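Local coordinates for Serine/threonine-protein kinase pelle (Drosophila melanogaster, PDB 1D2Z) that acts as a serine/threonine kinase in Toll signalling that sets embryonic dorsoventral polarity, and binds Tube through the death domain described here, at residues A[11-16]-A[64-69]; A[29-34]-A[87-92]; A[38-43]-A[81-86]. All blocks are in the same frame, centred on the assembly; numbering follows the deposited sequence.

Contact 1 (A[11-16]-A[64-69])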
loop_
_atom_site.group_PDB
_atom_site.type_symbol
_atom_site.label_atom_id
_atom_site.label_comp_id
_atom_site.label_asym_id
_atom_site.label_seq_id
_atom_site.Cartn_x
_atom_site.Cartn_y
_atom_site.Cartn_z
ATOM N N MET A 11 -12.855 6.685 8.059
ATOM C CA MET A 11 -11.482 6.345 8.397
ATOM C C MET A 11 -10.951 5.211 7.529
ATOM O O MET A 11 -11.710 4.507 6.859
ATOM C CB MET A 11 -11.369 5.946 9.868
ATOM C CG MET A 11 -12.173 4.713 10.253
ATOM S SD MET A 11 -11.815 4.171 11.942
ATOM C CE MET A 11 -12.640 5.459 12.905
ATOM N N ALA A 12 -9.635 5.053 7.543
ATOM C CA ALA A 12 -8.989 3.992 6.789
ATOM C C ALA A 12 -9.303 2.680 7.500
ATOM O O ALA A 12 -9.388 2.642 8.733
ATOM C CB ALA A 12 -7.485 4.222 6.755
ATOM N N ILE A 13 -9.498 1.617 6.721
ATOM C CA ILE A 13 -9.783 0.286 7.252
ATOM C C ILE A 13 -8.752 -0.120 8.306
ATOM O O ILE A 13 -9.095 -0.737 9.320
ATOM C CB ILE A 13 -9.784 -0.767 6.104
ATOM C CG1 ILE A 13 -11.008 -0.552 5.203
ATOM C CG2 ILE A 13 -9.706 -2.188 6.667
ATOM C CD1 ILE A 13 -10.983 -1.338 3.905
ATOM N N ARG A 14 -7.494 0.242 8.068
ATOM C CA ARG A 14 -6.403 -0.079 8.983
ATOM C C ARG A 14 -6.568 0.565 10.361
ATOM O O ARG A 14 -5.961 0.114 11.334
ATOM C CB ARG A 14 -5.064 0.334 8.366
ATOM C CG ARG A 14 -5.041 1.772 7.884
ATOM C CD ARG A 14 -3.802 2.085 7.057
ATOM N NE ARG A 14 -3.873 3.429 6.488
ATOM C CZ ARG A 14 -3.716 4.550 7.186
ATOM N NH1 ARG A 14 -3.468 4.503 8.488
ATOM N NH2 ARG A 14 -3.838 5.725 6.582
ATOM N N LEU A 15 -7.401 1.601 10.441
ATOM C CA LEU A 15 -7.646 2.303 11.705
ATOM C C LEU A 15 -8.867 1.795 12.481
ATOM O O LEU A 15 -9.120 2.235 13.600
ATOM C CB LEU A 15 -7.752 3.814 11.463
ATOM C CG LEU A 15 -6.505 4.505 10.891
ATOM C CD1 LEU A 15 -6.806 5.966 10.583
ATOM C CD2 LEU A 15 -5.340 4.391 11.867
ATOM N N LEU A 16 -9.619 0.866 11.894
ATOM C CA LEU A 16 -10.794 0.304 12.559
ATOM C C LEU A 16 -10.442 -0.239 13.939
ATOM O O LEU A 16 -9.487 -1.005 14.087
ATOM C CB LEU A 16 -11.402 -0.830 11.728
ATOM C CG LEU A 16 -12.494 -0.517 10.707
ATOM C CD1 LEU A 16 -12.776 -1.758 9.862
ATOM C CD2 LEU A 16 -13.758 -0.057 11.422
ATOM N N GLU A 64 -6.845 -11.187 7.428
ATOM C CA GLU A 64 -5.710 -11.142 6.513
ATOM C C GLU A 64 -6.124 -10.396 5.247
ATOM O O GLU A 64 -5.340 -9.640 4.681
ATOM C CB GLU A 64 -5.221 -12.555 6.186
ATOM C CG GLU A 64 -3.877 -12.578 5.450
ATOM C CD GLU A 64 -2.769 -11.863 6.218
ATOM O OE1 GLU A 64 -2.766 -11.902 7.467
ATOM O OE2 GLU A 64 -1.904 -11.246 5.570
ATOM N N PHE A 65 -7.357 -10.626 4.797
ATOM C CA PHE A 65 -7.863 -9.922 3.620
ATOM C C PHE A 65 -7.851 -8.415 3.921
ATOM O O PHE A 65 -7.422 -7.613 3.082
ATOM C CB PHE A 65 -9.285 -10.380 3.259
ATOM C CG PHE A 65 -9.958 -9.509 2.232
ATOM C CD1 PHE A 65 -9.668 -9.649 0.880
ATOM C CD2 PHE A 65 -10.846 -8.508 2.627
ATOM C CE1 PHE A 65 -10.246 -8.798 -0.069
ATOM C CE2 PHE A 65 -11.428 -7.656 1.691
ATOM C CZ PHE A 65 -11.125 -7.801 0.335
ATOM N N LEU A 66 -8.319 -8.028 5.111
ATOM C CA LEU A 66 -8.322 -6.610 5.476
ATOM C C LEU A 66 -6.895 -6.070 5.563
ATOM O O LEU A 66 -6.646 -4.926 5.201
ATOM C CB LEU A 66 -9.041 -6.371 6.806
ATOM C CG LEU A 66 -10.554 -6.610 6.853
ATOM C CD1 LEU A 66 -11.079 -6.274 8.252
ATOM C CD2 LEU A 66 -11.250 -5.754 5.807
ATOM N N ASN A 67 -5.972 -6.892 6.063
ATOM C CA ASN A 67 -4.567 -6.494 6.181
ATOM C C ASN A 67 -3.993 -6.164 4.802
ATOM O O ASN A 67 -3.292 -5.167 4.634
ATOM C CB ASN A 67 -3.731 -7.611 6.827
ATOM C CG ASN A 67 -3.881 -7.668 8.351
ATOM O OD1 ASN A 67 -4.311 -6.708 8.985
ATOM N ND2 ASN A 67 -3.514 -8.801 8.936
ATOM N N ILE A 68 -4.319 -6.993 3.813
ATOM C CA ILE A 68 -3.832 -6.792 2.449
ATOM C C ILE A 68 -4.557 -5.663 1.713
ATOM O O ILE A 68 -3.940 -4.677 1.304
ATOM C CB ILE A 68 -3.936 -8.109 1.616
ATOM C CG1 ILE A 68 -3.024 -9.180 2.223
ATOM C CG2 ILE A 68 -3.549 -7.858 0.156
ATOM C CD1 ILE A 68 -3.263 -10.587 1.703
ATOM N N TRP A 69 -5.869 -5.808 1.562
ATOM C CA TRP A 69 -6.676 -4.825 0.841
ATOM C C TRP A 69 -6.719 -3.457 1.533
ATOM O O TRP A 69 -6.581 -2.422 0.881
ATOM C CB TRP A 69 -8.083 -5.389 0.629
ATOM C CG TRP A 69 -8.907 -4.644 -0.367
ATOM C CD1 TRP A 69 -8.607 -4.417 -1.690
ATOM C CD2 TRP A 69 -10.176 -4.031 -0.133
ATOM N NE1 TRP A 69 -9.613 -3.698 -2.286
ATOM C CE2 TRP A 69 -10.590 -3.448 -1.356
ATOM C CE3 TRP A 69 -11.008 -3.916 0.991
ATOM C CZ2 TRP A 69 -11.799 -2.764 -1.483
ATOM C CZ3 TRP A 69 -12.211 -3.232 0.862
ATOM C CH2 TRP A 69 -12.594 -2.664 -0.364
#
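Ile13 is the centre of this contact, reaching from the short 3-10 turn before helix 18-31 to two side chains of helix 61-73. Its two branches divide the work. The methyl CG2 meets the branch tip CD2 of Leu66 at 4.0 Å, while the longer arm carries CD1 to the six-membered ring of Trp69, where CZ3 of Trp69 lies 3.8 Å from CD1 of Ile13. The division follows from the first torsion: with CG1 opposite the carbonyl carbon (chi1 -70°), CG2 takes the place opposite the backbone N, and the nearly straight second torsion of 169° then stretches CD1 outward. A beta-branched residue suits the spot, because one CB serves two partners.

The side chains of Ile13 and Leu66 meet at about a right angle, and Leu66, set one helical turn before Trp69, also leans on Arg21 and Cys25 of helix 18-31. The segments belong to a death domain, the six-helix bundle of this family, and the contact folds the N-terminal loop down onto helix 61-73. The 3-10 turn is closed by Leu15 N to Ala12 O at 2.8 Å and Leu16 N to Ile13 O at 3.1 Å, and a backbone bond to His75 ties Ile13 to the region just after helix 61-73.

CD1 of Ile13 approaches the Trp69 ring obliquely, near CZ3 and CE3. Tryptophan suits this place because its long indole is large enough to meet Ile13, Phe65 and the Tube death domain together. One face of the indole is covered near its rim by CZ of Phe65, 3.5 Å above the plane. The ring also meets His75, the planes inclined at about 40°, and packs against Ile147 of the Tube death domain.

Contact 2 (A[29-34]-A[87-92]); sequences DALDVW and LKLHNA
Leu89 faces Leu31 and Val33 where the end of helix 18-31 comes up to the start of helix 90-95. CD2 of Leu89 alone reaches Leu31, lying 4.0 Å from its CD1. Val33 is met by both prongs of the leucine, its CG1 standing against CD2 of Leu89 and its CG2 against CD1 of Leu89, each pair at 4.3 Å. The two leucines run antiparallel and overlap only near their ends, CD1 of Leu31 beside CD2 of Leu89. In Leu89, CG stands opposite the carbonyl carbon (chi1 -63°) and the second torsion is extended, which directs the fork toward the end of helix 18-31.

The better-covered part is the pair of Leu89 and Val33, both only partly exposed, which lose the most surface here. Val33 also rests on Leu28 of helix 18-31, and Leu89 lies against the ring of Phe84, in the last turn of helix 77-86. Small Ala92, close by, packs on Leu24 and Leu28 and lets helix 90-95 sit near helix 18-31. Leu89 is also placed by its backbone. Helix 77-86 ends in a Schellman motif with Lys88, at positive phi, as the C-prime residue: Leu89 N bonds to Phe84 O and Lys88 N to Lys85 O. The apolar residue after C-prime then packs against the last turn, as the Leu89 and Phe84 pair does, and Leu89 is at the same time the N-cap position of helix 90-95.

Leu31 forms the loose side. Despite its short approach to Leu89 it loses less surface, for it sits at the exposed margin of this death-domain corner.

With only methyl groups meeting, at ordinary to slightly long methyl separations, the contact carries no directional bond, so the positions of the partners probably depend largely on the helix ends that present them.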
loop_
_atom_site.group_PDB
_atom_site.type_symbol
_atom_site.label_atom_id
_atom_site.label_comp_id
_atom_site.label_asym_id
_atom_site.label_seq_id
_atom_site.Cartn_x
_atom_site.Cartn_y
_atom_site.Cartn_z
ATOM N N ASP A 29 -15.533 -14.843 8.741
ATOM C CA ASP A 29 -14.871 -16.146 8.773
ATOM C C ASP A 29 -15.890 -17.264 8.905
ATOM O O ASP A 29 -15.729 -18.322 8.302
ATOM C CB ASP A 29 -13.863 -16.230 9.920
ATOM C CG ASP A 29 -12.643 -15.365 9.691
ATOM O OD1 ASP A 29 -12.447 -14.868 8.562
ATOM O OD2 ASP A 29 -11.875 -15.180 10.651
ATOM N N ALA A 30 -16.928 -17.028 9.707
ATOM C CA ALA A 30 -17.987 -18.009 9.906
ATOM C C ALA A 30 -18.705 -18.240 8.579
ATOM O O ALA A 30 -19.088 -19.366 8.262
ATOM C CB ALA A 30 -18.973 -17.513 10.959
ATOM N N LEU A 31 -18.909 -17.162 7.821
ATOM C CA LEU A 31 -19.561 -17.249 6.518
ATOM C C LEU A 31 -18.618 -17.839 5.474
ATOM O O LEU A 31 -19.064 -18.293 4.416
ATOM C CB LEU A 31 -20.000 -15.866 6.035
ATOM C CG LEU A 31 -21.200 -15.182 6.682
ATOM C CD1 LEU A 31 -21.478 -13.890 5.920
ATOM C CD2 LEU A 31 -22.415 -16.106 6.656
ATOM N N ASP A 32 -17.317 -17.768 5.753
ATOM C CA ASP A 32 -16.279 -18.272 4.853
ATOM C C ASP A 32 -16.371 -17.605 3.470
ATOM O O ASP A 32 -16.505 -18.278 2.444
ATOM C CB ASP A 32 -16.378 -19.802 4.732
ATOM C CG ASP A 32 -15.106 -20.440 4.182
ATOM O OD1 ASP A 32 -14.024 -19.811 4.254
ATOM O OD2 ASP A 32 -15.189 -21.591 3.693
ATOM N N VAL A 33 -16.315 -16.275 3.463
ATOM C CA VAL A 33 -16.386 -15.501 2.224
ATOM C C VAL A 33 -15.074 -14.818 1.826
ATOM O O VAL A 33 -15.078 -13.960 0.944
ATOM C CB VAL A 33 -17.474 -14.396 2.297
ATOM C CG1 VAL A 33 -18.868 -15.009 2.241
ATOM C CG2 VAL A 33 -17.300 -13.558 3.574
ATOM N N TRP A 34 -13.957 -15.193 2.445
ATOM C CA TRP A 34 -12.687 -14.544 2.106
ATOM C C TRP A 34 -12.322 -14.666 0.621
ATOM O O TRP A 34 -11.895 -13.687 0.006
ATOM C CB TRP A 34 -11.539 -15.033 2.995
ATOM C CG TRP A 34 -11.052 -16.428 2.714
ATOM C CD1 TRP A 34 -11.443 -17.574 3.340
ATOM C CD2 TRP A 34 -10.076 -16.813 1.735
ATOM N NE1 TRP A 34 -10.770 -18.653 2.812
ATOM C CE2 TRP A 34 -9.927 -18.215 1.825
ATOM C CE3 TRP A 34 -9.314 -16.111 0.791
ATOM C CZ2 TRP A 34 -9.045 -18.932 1.003
ATOM C CZ3 TRP A 34 -8.435 -16.823 -0.028
ATOM C CH2 TRP A 34 -8.309 -18.219 0.087
ATOM N N LEU A 87 -21.512 -7.542 -2.603
ATOM C CA LEU A 87 -21.575 -8.979 -2.370
ATOM C C LEU A 87 -22.772 -9.357 -1.495
ATOM O O LEU A 87 -22.894 -10.503 -1.057
ATOM C CB LEU A 87 -20.282 -9.459 -1.707
ATOM C CG LEU A 87 -18.986 -9.356 -2.517
ATOM C CD1 LEU A 87 -17.813 -9.837 -1.672
ATOM C CD2 LEU A 87 -19.102 -10.180 -3.792
ATOM N N LYS A 88 -23.669 -8.397 -1.291
ATOM C CA LYS A 88 -24.860 -8.559 -0.453
ATOM C C LYS A 88 -24.621 -9.182 0.926
ATOM O O LYS A 88 -25.339 -10.085 1.360
ATOM C CB LYS A 88 -26.029 -9.234 -1.199
ATOM C CG LYS A 88 -25.692 -10.435 -2.067
ATOM C CD LYS A 88 -26.952 -11.043 -2.676
ATOM C CE LYS A 88 -27.782 -10.008 -3.431
ATOM N NZ LYS A 88 -27.082 -9.430 -4.614
ATOM N N LEU A 89 -23.574 -8.698 1.593
ATOM C CA LEU A 89 -23.228 -9.142 2.941
ATOM C C LEU A 89 -23.809 -8.072 3.870
ATOM O O LEU A 89 -23.084 -7.257 4.442
ATOM C CB LEU A 89 -21.707 -9.245 3.088
ATOM C CG LEU A 89 -21.047 -10.287 2.179
ATOM C CD1 LEU A 89 -19.530 -10.176 2.246
ATOM C CD2 LEU A 89 -21.511 -11.688 2.568
ATOM N N HIS A 90 -25.136 -8.074 3.982
ATOM C CA HIS A 90 -25.869 -7.095 4.787
ATOM C C HIS A 90 -25.532 -7.061 6.270
ATOM O O HIS A 90 -25.460 -5.982 6.860
ATOM C CB HIS A 90 -27.379 -7.258 4.569
ATOM C CG HIS A 90 -27.789 -7.105 3.137
ATOM N ND1 HIS A 90 -27.785 -5.888 2.490
ATOM C CD2 HIS A 90 -28.131 -8.026 2.206
ATOM C CE1 HIS A 90 -28.096 -6.067 1.218
ATOM N NE2 HIS A 90 -28.310 -7.356 1.020
ATOM N N ASN A 91 -25.352 -8.226 6.881
ATOM C CA ASN A 91 -24.998 -8.254 8.294
ATOM C C ASN A 91 -23.581 -7.718 8.512
ATOM O O ASN A 91 -23.267 -7.210 9.584
ATOM C CB ASN A 91 -25.174 -9.651 8.885
ATOM C CG ASN A 91 -26.621 -9.937 9.260
ATOM O OD1 ASN A 91 -27.243 -9.172 9.999
ATOM N ND2 ASN A 91 -27.161 -11.036 8.749
ATOM N N ALA A 92 -22.740 -7.808 7.483
ATOM C CA ALA A 92 -21.374 -7.288 7.563
ATOM C C ALA A 92 -21.476 -5.761 7.536
ATOM O O ALA A 92 -20.831 -5.072 8.327
ATOM C CB ALA A 92 -20.527 -7.799 6.389
#

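Contact 3 (A[38-43]-A[81-86])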
loop_
_atom_site.group_PDB
_atom_site.type_symbol
_atom_site.label_atom_id
_atom_site.label_comp_id
_atom_site.label_asym_id
_atom_site.label_seq_id
_atom_site.Cartn_x
_atom_site.Cartn_y
_atom_site.Cartn_z
ATOM N N ALA A 38 -11.715 -11.641 -1.932
ATOM C CA ALA A 38 -10.476 -11.549 -2.697
ATOM C C ALA A 38 -10.731 -11.514 -4.198
ATOM O O ALA A 38 -10.120 -10.727 -4.919
ATOM C CB ALA A 38 -9.557 -12.706 -2.348
ATOM N N THR A 39 -11.657 -12.348 -4.661
ATOM C CA THR A 39 -11.981 -12.394 -6.085
ATOM C C THR A 39 -12.662 -11.106 -6.538
ATOM O O THR A 39 -12.327 -10.563 -7.594
ATOM C CB THR A 39 -12.873 -13.612 -6.431
ATOM O OG1 THR A 39 -12.175 -14.816 -6.097
ATOM C CG2 THR A 39 -13.216 -13.626 -7.926
ATOM N N ALA A 40 -13.571 -10.597 -5.706
ATOM C CA ALA A 40 -14.313 -9.380 -6.019
ATOM C C ALA A 40 -13.439 -8.143 -6.222
ATOM O O ALA A 40 -13.788 -7.261 -7.006
ATOM C CB ALA A 40 -15.368 -9.109 -4.948
ATOM N N VAL A 41 -12.343 -8.046 -5.473
ATOM C CA VAL A 41 -11.439 -6.899 -5.606
ATOM C C VAL A 41 -10.234 -7.261 -6.475
ATOM O O VAL A 41 -9.311 -6.469 -6.643
ATOM C CB VAL A 41 -10.957 -6.377 -4.228
ATOM C CG1 VAL A 41 -12.154 -6.006 -3.363
ATOM C CG2 VAL A 41 -10.095 -7.414 -3.538
ATOM N N LYS A 42 -10.246 -8.483 -6.998
ATOM C CA LYS A 42 -9.191 -8.981 -7.872
ATOM C C LYS A 42 -7.792 -9.006 -7.262
ATOM O O LYS A 42 -6.837 -8.529 -7.876
ATOM C CB LYS A 42 -9.176 -8.190 -9.190
ATOM C CG LYS A 42 -10.483 -8.247 -9.960
ATOM C CD LYS A 42 -10.414 -7.426 -11.242
ATOM C CE LYS A 42 -11.759 -7.423 -11.964
ATOM N NZ LYS A 42 -11.743 -6.586 -13.202
ATOM N N LEU A 43 -7.668 -9.548 -6.053
ATOM C CA LEU A 43 -6.358 -9.663 -5.416
ATOM C C LEU A 43 -5.524 -10.608 -6.280
ATOM O O LEU A 43 -6.072 -11.501 -6.938
ATOM C CB LEU A 43 -6.470 -10.246 -3.999
ATOM C CG LEU A 43 -7.034 -9.370 -2.874
ATOM C CD1 LEU A 43 -6.810 -10.070 -1.527
ATOM C CD2 LEU A 43 -6.337 -8.024 -2.870
ATOM N N PHE A 81 -17.681 -0.910 3.056
ATOM C CA PHE A 81 -19.141 -0.951 3.137
ATOM C C PHE A 81 -19.706 -1.244 1.734
ATOM O O PHE A 81 -20.553 -2.125 1.567
ATOM C CB PHE A 81 -19.646 0.399 3.664
ATOM C CG PHE A 81 -21.118 0.431 3.989
ATOM C CD1 PHE A 81 -21.593 -0.080 5.197
ATOM C CD2 PHE A 81 -22.025 1.015 3.106
ATOM C CE1 PHE A 81 -22.953 -0.006 5.524
ATOM C CE2 PHE A 81 -23.389 1.095 3.422
ATOM C CZ PHE A 81 -23.850 0.583 4.634
ATOM N N ALA A 82 -19.185 -0.540 0.726
ATOM C CA ALA A 82 -19.615 -0.721 -0.662
ATOM C C ALA A 82 -19.323 -2.128 -1.183
ATOM O O ALA A 82 -20.114 -2.692 -1.948
ATOM C CB ALA A 82 -18.956 0.326 -1.565
ATOM N N LEU A 83 -18.188 -2.698 -0.775
ATOM C CA LEU A 83 -17.823 -4.049 -1.190
ATOM C C LEU A 83 -18.830 -5.036 -0.617
ATOM O O LEU A 83 -19.292 -5.941 -1.313
ATOM C CB LEU A 83 -16.415 -4.412 -0.716
ATOM C CG LEU A 83 -15.962 -5.866 -0.924
ATOM C CD1 LEU A 83 -15.953 -6.235 -2.410
ATOM C CD2 LEU A 83 -14.578 -6.073 -0.318
ATOM N N PHE A 84 -19.142 -4.875 0.666
ATOM C CA PHE A 84 -20.111 -5.744 1.324
ATOM C C PHE A 84 -21.451 -5.610 0.597
ATOM O O PHE A 84 -22.123 -6.607 0.323
ATOM C CB PHE A 84 -20.279 -5.346 2.797
ATOM C CG PHE A 84 -19.074 -5.625 3.653
ATOM C CD1 PHE A 84 -18.176 -6.636 3.316
ATOM C CD2 PHE A 84 -18.860 -4.900 4.826
ATOM C CE1 PHE A 84 -17.084 -6.926 4.141
ATOM C CE2 PHE A 84 -17.776 -5.181 5.657
ATOM C CZ PHE A 84 -16.885 -6.196 5.314
ATOM N N LYS A 85 -21.804 -4.375 0.251
ATOM C CA LYS A 85 -23.059 -4.095 -0.443
ATOM C C LYS A 85 -23.121 -4.828 -1.781
ATOM O O LYS A 85 -24.145 -5.429 -2.117
ATOM C CB LYS A 85 -23.232 -2.589 -0.658
ATOM C CG LYS A 85 -24.554 -2.198 -1.313
ATOM C CD LYS A 85 -24.649 -0.694 -1.517
ATOM C CE LYS A 85 -25.975 -0.289 -2.171
ATOM N NZ LYS A 85 -26.120 -0.777 -3.576
ATOM N N LYS A 86 -22.010 -4.810 -2.517
ATOM C CA LYS A 86 -21.936 -5.476 -3.816
ATOM C C LYS A 86 -22.064 -6.990 -3.681
ATOM O O LYS A 86 -22.666 -7.646 -4.530
ATOM C CB LYS A 86 -20.630 -5.109 -4.542
ATOM C CG LYS A 86 -20.479 -5.773 -5.911
ATOM C CD LYS A 86 -19.531 -5.020 -6.842
ATOM C CE LYS A 86 -18.070 -5.194 -6.464
ATOM N NZ LYS A 86 -17.200 -4.553 -7.497
#
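Ala40 and Leu83 bring the two backbones together, their CA atoms 8.0 Å apart, where the last turn of helix 34-40 comes up against helix 77-86. The first segment then turns away in a Schellman motif. Lys42, at positive phi, follows the helix, and two bonds run back into its final turn: Leu43 N to Ala38 O at 2.9 Å and Lys42 N to Thr39 O at 3.0 Å. Segment 81-86 stays regular helix, closed by bonds such as Lys85 N to Phe81 O.

Leu83 fills the space between them. Its CG lies opposite the backbone N (chi1 172°), which swings both methyls over to the neighbouring helix end. CD1 packs on CB of Ala40 at 3.9 Å, and CD2 meets CG1 of Val41, also at 3.9 Å; the Val41 methyl nestles against the fork rather than one prong, with the two side chains at about a right angle. Alanine suits position 40 because its single methyl lets the leucine fork close in, and the branching of Val41 lets CG1 meet Leu83 while CG2 packs on Phe65 of helix 61-73. Val41 and Leu83 both continue the packing onto Trp69 of helix 61-73, while Ile147 of the Tube death domain also touches Leu83.

Lys86 borders the same side near the surface. It runs out extended for its first two torsions and then bends at the third (74°), which leaves NZ 4.4 Å from Ala40 O, a distance too long for a hydrogen bond.

This layout, part of the death-domain bundle, is held by the packing of methyls. The carbonyls at the end of helix 34-40 would give it partial negative charge, so the nearby lysine ammonium probably adds a weak, undirected attraction at the exposed margin, while the buried side depends on dispersion and exclusion of water.

In the fold
From the N terminus, the chain lays down 11-16, runs through helix 18-31 and the turn 29-34, then 38-43 and helix 45-56, and returns with 64-69, where contact 1 closes the first loop. Contact 3 closes next, at 81-86, and contact 2 last, at 87-92, so contact 3 is nested inside contact 2 while contact 1 crosses both. Contacts 1 and 2 lie on opposite sides of the chain's centre; contact 3 touches each. Contact 1 joins the N-terminal loop to helix 61-73, contact 2 the corner after helix 18-31 to the start of helix 90-95, and contact 3 the end of helix 34-40 to helix 77-86.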